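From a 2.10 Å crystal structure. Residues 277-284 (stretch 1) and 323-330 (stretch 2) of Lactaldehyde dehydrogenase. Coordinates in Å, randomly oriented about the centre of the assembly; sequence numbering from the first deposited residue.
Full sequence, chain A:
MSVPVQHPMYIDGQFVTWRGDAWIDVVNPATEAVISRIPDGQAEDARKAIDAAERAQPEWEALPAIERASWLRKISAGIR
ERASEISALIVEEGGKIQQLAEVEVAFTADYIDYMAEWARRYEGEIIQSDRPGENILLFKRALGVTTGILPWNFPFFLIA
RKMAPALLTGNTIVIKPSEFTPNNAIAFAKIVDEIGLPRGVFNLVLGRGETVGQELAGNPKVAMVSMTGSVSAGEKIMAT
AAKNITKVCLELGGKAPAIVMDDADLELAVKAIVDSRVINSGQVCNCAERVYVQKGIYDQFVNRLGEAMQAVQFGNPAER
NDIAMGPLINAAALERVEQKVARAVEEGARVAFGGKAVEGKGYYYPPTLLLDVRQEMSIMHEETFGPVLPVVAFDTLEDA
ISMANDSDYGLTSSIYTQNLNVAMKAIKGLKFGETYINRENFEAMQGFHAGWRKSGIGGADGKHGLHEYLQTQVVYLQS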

ATOM      1  N   ARG A 277     -14.242  20.525 -25.382  1.00 86.77           N
ATOM      2  CA  ARG A 277     -13.971  21.941 -25.563  1.00 88.68           C
ATOM      3  C   ARG A 277     -15.254  22.776 -25.400  1.00 90.12           C
ATOM      4  O   ARG A 277     -15.236  24.004 -25.476  1.00 90.49           O
ATOM      5  N   VAL A 278     -16.355  22.065 -25.184  1.00 91.45           N
ATOM      6  CA  VAL A 278     -17.660  22.680 -25.002  1.00 92.75           C
ATOM      7  C   VAL A 278     -18.162  22.628 -23.542  1.00 93.68           C
ATOM      8  O   VAL A 278     -19.048  23.388 -23.155  1.00 93.88           O
ATOM      9  N   ILE A 279     -17.585  21.723 -22.751  1.00 94.81           N
ATOM     10  CA  ILE A 279     -17.977  21.587 -21.354  1.00 95.99           C
ATOM     11  C   ILE A 279     -17.497  22.745 -20.448  1.00 97.34           C
ATOM     12  O   ILE A 279     -16.768  22.527 -19.476  1.00 97.41           O
ATOM     13  N   ASN A 280     -17.940  23.956 -20.799  1.00 98.51           N
ATOM     14  CA  ASN A 280     -17.637  25.213 -20.110  1.00 99.52           C
ATOM     15  C   ASN A 280     -17.192  26.328 -21.084  1.00 99.96           C
ATOM     16  O   ASN A 280     -16.135  26.933 -20.904  1.00100.21           O
ATOM     17  N   SER A 281     -18.003  26.566 -22.111  1.00100.12           N
ATOM     18  CA  SER A 281     -17.694  27.587 -23.108  1.00100.10           C
ATOM     19  C   SER A 281     -16.214  27.589 -23.555  1.00 99.96           C
ATOM     20  O   SER A 281     -15.638  28.643 -23.831  1.00100.15           O
ATOM     21  N   GLY A 282     -15.624  26.400 -23.623  1.00 99.44           N
ATOM     22  CA  GLY A 282     -14.232  26.299 -24.010  1.00 98.79           C
ATOM     23  C   GLY A 282     -13.391  27.103 -23.040  1.00 98.39           C
ATOM     24  O   GLY A 282     -12.655  28.001 -23.442  1.00 98.31           O
ATOM     25  N   GLN A 283     -13.511  26.782 -21.756  1.00 97.84           N
ATOM     26  CA  GLN A 283     -12.772  27.479 -20.710  1.00 97.16           C
ATOM     27  C   GLN A 283     -12.097  26.543 -19.679  1.00 96.93           C
ATOM     28  O   GLN A 283     -11.485  27.005 -18.717  1.00 97.20           O
ATOM     29  N   VAL A 284     -12.219  25.238 -19.903  1.00 96.44           N
ATOM     30  CA  VAL A 284     -11.640  24.239 -19.010  1.00 95.64           C
ATOM     31  C   VAL A 284     -10.130  23.974 -19.246  1.00 94.94           C
ATOM     32  O   VAL A 284      -9.625  24.169 -20.352  1.00 94.68           O
ATOM     33  N   ILE A 323     -27.912  26.179 -25.831  1.00 31.86           N
ATOM     34  CA  ILE A 323     -26.608  26.582 -26.336  1.00 29.94           C
ATOM     35  C   ILE A 323     -25.456  25.768 -25.725  1.00 29.37           C
ATOM     36  O   ILE A 323     -25.548  25.298 -24.591  1.00 28.66           O
ATOM     37  N   ALA A 324     -24.383  25.614 -26.485  1.00 27.99           N
ATOM     38  CA  ALA A 324     -23.230  24.866 -26.024  1.00 27.98           C
ATOM     39  C   ALA A 324     -22.113  25.749 -25.433  1.00 27.72           C
ATOM     40  O   ALA A 324     -21.144  25.248 -24.865  1.00 27.71           O
ATOM     41  N   MET A 325     -22.271  27.060 -25.561  1.00 28.71           N
ATOM     42  CA  MET A 325     -21.259  27.981 -25.071  1.00 27.72           C
ATOM     43  C   MET A 325     -21.779  29.301 -24.474  1.00 25.25           C
ATOM     44  O   MET A 325     -22.708  29.913 -25.000  1.00 26.08           O
ATOM     45  N   GLY A 326     -21.163  29.714 -23.372  1.00 22.83           N
ATOM     46  CA  GLY A 326     -21.536  30.956 -22.728  1.00 19.99           C
ATOM     47  C   GLY A 326     -20.472  32.005 -23.002  1.00 19.24           C
ATOM     48  O   GLY A 326     -19.620  31.816 -23.868  1.00 17.36           O
ATOM     49  N   PRO A 327     -20.487  33.129 -22.282  1.00 19.99           N
ATOM     50  CA  PRO A 327     -19.482  34.169 -22.509  1.00 21.38           C
ATOM     51  C   PRO A 327     -18.175  33.890 -21.735  1.00 23.05           C
ATOM     52  O   PRO A 327     -18.144  33.048 -20.835  1.00 22.91           O
ATOM     53  N   LEU A 328     -17.107  34.583 -22.112  1.00 24.43           N
ATOM     54  CA  LEU A 328     -15.852  34.448 -21.397  1.00 24.81           C
ATOM     55  C   LEU A 328     -15.973  35.148 -20.021  1.00 25.92           C
ATOM     56  O   LEU A 328     -16.826  36.024 -19.856  1.00 25.65           O
ATOM     57  N   ILE A 329     -15.134  34.768 -19.061  1.00 25.78           N
ATOM     58  CA  ILE A 329     -15.218  35.335 -17.716  1.00 25.22           C
ATOM     59  C   ILE A 329     -15.207  36.881 -17.614  1.00 25.87           C
ATOM     60  O   ILE A 329     -16.050  37.464 -16.933  1.00 25.87           O
ATOM     61  N   ASN A 330     -14.264  37.531 -18.286  1.00 27.73           N
ATOM     62  CA  ASN A 330     -14.186  38.988 -18.237  1.00 28.43           C
ATOM     63  C   ASN A 330     -13.559  39.656 -19.485  1.00 29.50           C
ATOM     64  O   ASN A 330     -13.117  38.981 -20.413  1.00 29.03           O
TER

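Neither stretch forms regular helix or strand; side chains of stretch 1 meet both backbone and side chains of stretch 2. Arg277, at the start of stretch 1, takes the m, m, m conformation and stays clear of stretch 2. Val278, in the p rotamer, points sideways, and its compact, branched side chain meets the small Ala324 as an apolar pair, Val278 CG2 lying 3.2 Å from CB of Ala324. The fit is very tight, and the model places the same CG2 too near the Ala324 carbonyl for fine detail to be trusted. Ile279 (p, t) and Asn280 (t) both direct their CA-to-CB bonds away and make no contact across.

Of the paired CA atoms, the nearest are Ser281 CA and Met325 CA, 4.1 Å apart. In the t rotamer, Ser281 OG donates a hydrogen bond of 2.7 Å to O of Gly326. A short hydroxyl suits so narrow a gap: it reaches a backbone carbonyl without needing a long side chain, while Ser281 OG also sits 2.9 Å from CG of Met325, t at chi1 and chi2 and m at chi3. Both Asn280 and Ser281 are poorly ordered, which tempers the detail here.

Gly282 has positive phi, a conformation that favours glycine, and a CB there would be crowded by O of Arg277.

Gln283 points toward stretch 2, and its m, t rotamer carries the amide to the backbone of Pro327 through Ile329. Gln283 NE2 packs 3.2 Å from CA of Leu328 and 3.7 Å from CD2 of that m, t leucine. Water 1 completes a polar bridge, accepting from NE2 of Gln283 at 2.6 Å and donating to O of Pro327 at 2.8 Å. A long side chain ending in an amide suits this place, since it can reach across and offer the water an NH donor, which an apolar chain could not. Val284 lies out of reach.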

ATOM      1  CB  ARG A 277     -13.386  22.179 -26.955  1.00 88.79           C
ATOM      2  CG  ARG A 277     -12.033  21.539 -27.161  1.00 88.73           C
ATOM      3  CD  ARG A 277     -10.995  22.232 -26.311  1.00 89.28           C
ATOM      4  NE  ARG A 277     -10.836  23.629 -26.703  1.00 89.27           N
ATOM      5  CZ  ARG A 277      -9.915  24.446 -26.205  1.00 89.47           C
ATOM      6  NH1 ARG A 277      -9.059  24.008 -25.291  1.00 89.76           N
ATOM      7  NH2 ARG A 277      -9.848  25.703 -26.623  1.00 89.20           N
ATOM      8  CB  VAL A 278     -18.719  22.003 -25.904  1.00 92.56           C
ATOM      9  CG1 VAL A 278     -19.043  20.612 -25.381  1.00 92.25           C
ATOM     10  CG2 VAL A 278     -19.965  22.851 -25.964  1.00 92.23           C
ATOM     11  CB  ILE A 279     -17.495  20.241 -20.752  1.00 95.54           C
ATOM     12  CG1 ILE A 279     -15.975  20.127 -20.846  1.00 95.09           C
ATOM     13  CG2 ILE A 279     -18.171  19.087 -21.472  1.00 95.32           C
ATOM     14  CD1 ILE A 279     -15.412  18.868 -20.209  1.00 94.17           C
ATOM     15  CB  ASN A 280     -16.554  25.012 -19.035  1.00100.15           C
ATOM     16  CG  ASN A 280     -16.557  26.128 -18.000  1.00100.77           C
ATOM     17  OD1 ASN A 280     -16.697  25.860 -16.793  1.00100.69           O
ATOM     18  ND2 ASN A 280     -16.389  27.359 -18.435  1.00100.74           N
ATOM     19  CB  SER A 281     -18.066  28.971 -22.564  1.00100.20           C
ATOM     20  OG  SER A 281     -17.717  29.997 -23.481  1.00100.16           O
ATOM     21  CB  GLN A 283     -13.711  28.441 -19.978  1.00 96.52           C
ATOM     22  CG  GLN A 283     -14.376  29.463 -20.882  1.00 96.02           C
ATOM     23  CD  GLN A 283     -15.416  30.293 -20.159  1.00 96.20           C
ATOM     24  OE1 GLN A 283     -16.417  29.767 -19.670  1.00 95.93           O
ATOM     25  NE2 GLN A 283     -15.184  31.598 -20.085  1.00 96.24           N
ATOM     26  CB  VAL A 284     -12.395  22.896 -19.139  1.00 95.87           C
ATOM     27  CG1 VAL A 284     -11.991  21.959 -18.017  1.00 95.95           C
ATOM     28  CG2 VAL A 284     -13.892  23.136 -19.118  1.00 95.72           C
ATOM     29  CB  ILE A 323     -26.323  28.071 -26.059  1.00 30.77           C
ATOM     30  CG1 ILE A 323     -26.356  28.335 -24.551  1.00 30.58           C
ATOM     31  CG2 ILE A 323     -27.338  28.940 -26.786  1.00 29.87           C
ATOM     32  CD1 ILE A 323     -25.880  29.725 -24.160  1.00 29.96           C
ATOM     33  CB  ALA A 324     -22.678  24.032 -27.170  1.00 27.59           C
ATOM     34  CB  MET A 325     -20.289  28.293 -26.207  1.00 30.18           C
ATOM     35  CG  MET A 325     -19.214  29.299 -25.869  1.00 34.18           C
ATOM     36  SD  MET A 325     -18.081  29.443 -27.248  1.00 41.15           S
ATOM     37  CE  MET A 325     -17.363  27.779 -27.208  1.00 37.67           C
ATOM     38  CB  PRO A 327     -20.174  35.412 -21.980  1.00 20.91           C
ATOM     39  CG  PRO A 327     -20.880  34.867 -20.770  1.00 19.74           C
ATOM     40  CD  PRO A 327     -21.491  33.577 -21.298  1.00 19.93           C
ATOM     41  CB  LEU A 328     -14.709  35.064 -22.204  1.00 25.06           C
ATOM     42  CG  LEU A 328     -14.413  34.415 -23.555  1.00 26.37           C
ATOM     43  CD1 LEU A 328     -13.151  35.033 -24.146  1.00 27.43           C
ATOM     44  CD2 LEU A 328     -14.224  32.916 -23.379  1.00 26.91           C
ATOM     45  CB  ILE A 329     -14.108  34.752 -16.791  1.00 23.07           C
ATOM     46  CG1 ILE A 329     -14.411  35.095 -15.331  1.00 22.00           C
ATOM     47  CG2 ILE A 329     -12.749  35.296 -17.188  1.00 24.11           C
ATOM     48  CD1 ILE A 329     -15.747  34.559 -14.837  1.00 18.74           C
ATOM     49  CB  ASN A 330     -13.413  39.433 -16.991  1.00 27.60           C
ATOM     50  CG  ASN A 330     -12.037  38.796 -16.898  1.00 28.67           C
ATOM     51  OD1 ASN A 330     -11.311  38.706 -17.889  1.00 25.57           O
ATOM     52  ND2 ASN A 330     -11.667  38.357 -15.696  1.00 29.07           N
TER
HETATM   53  O   HOH W   1     -16.912  32.530 -18.327  1.00 34.12           O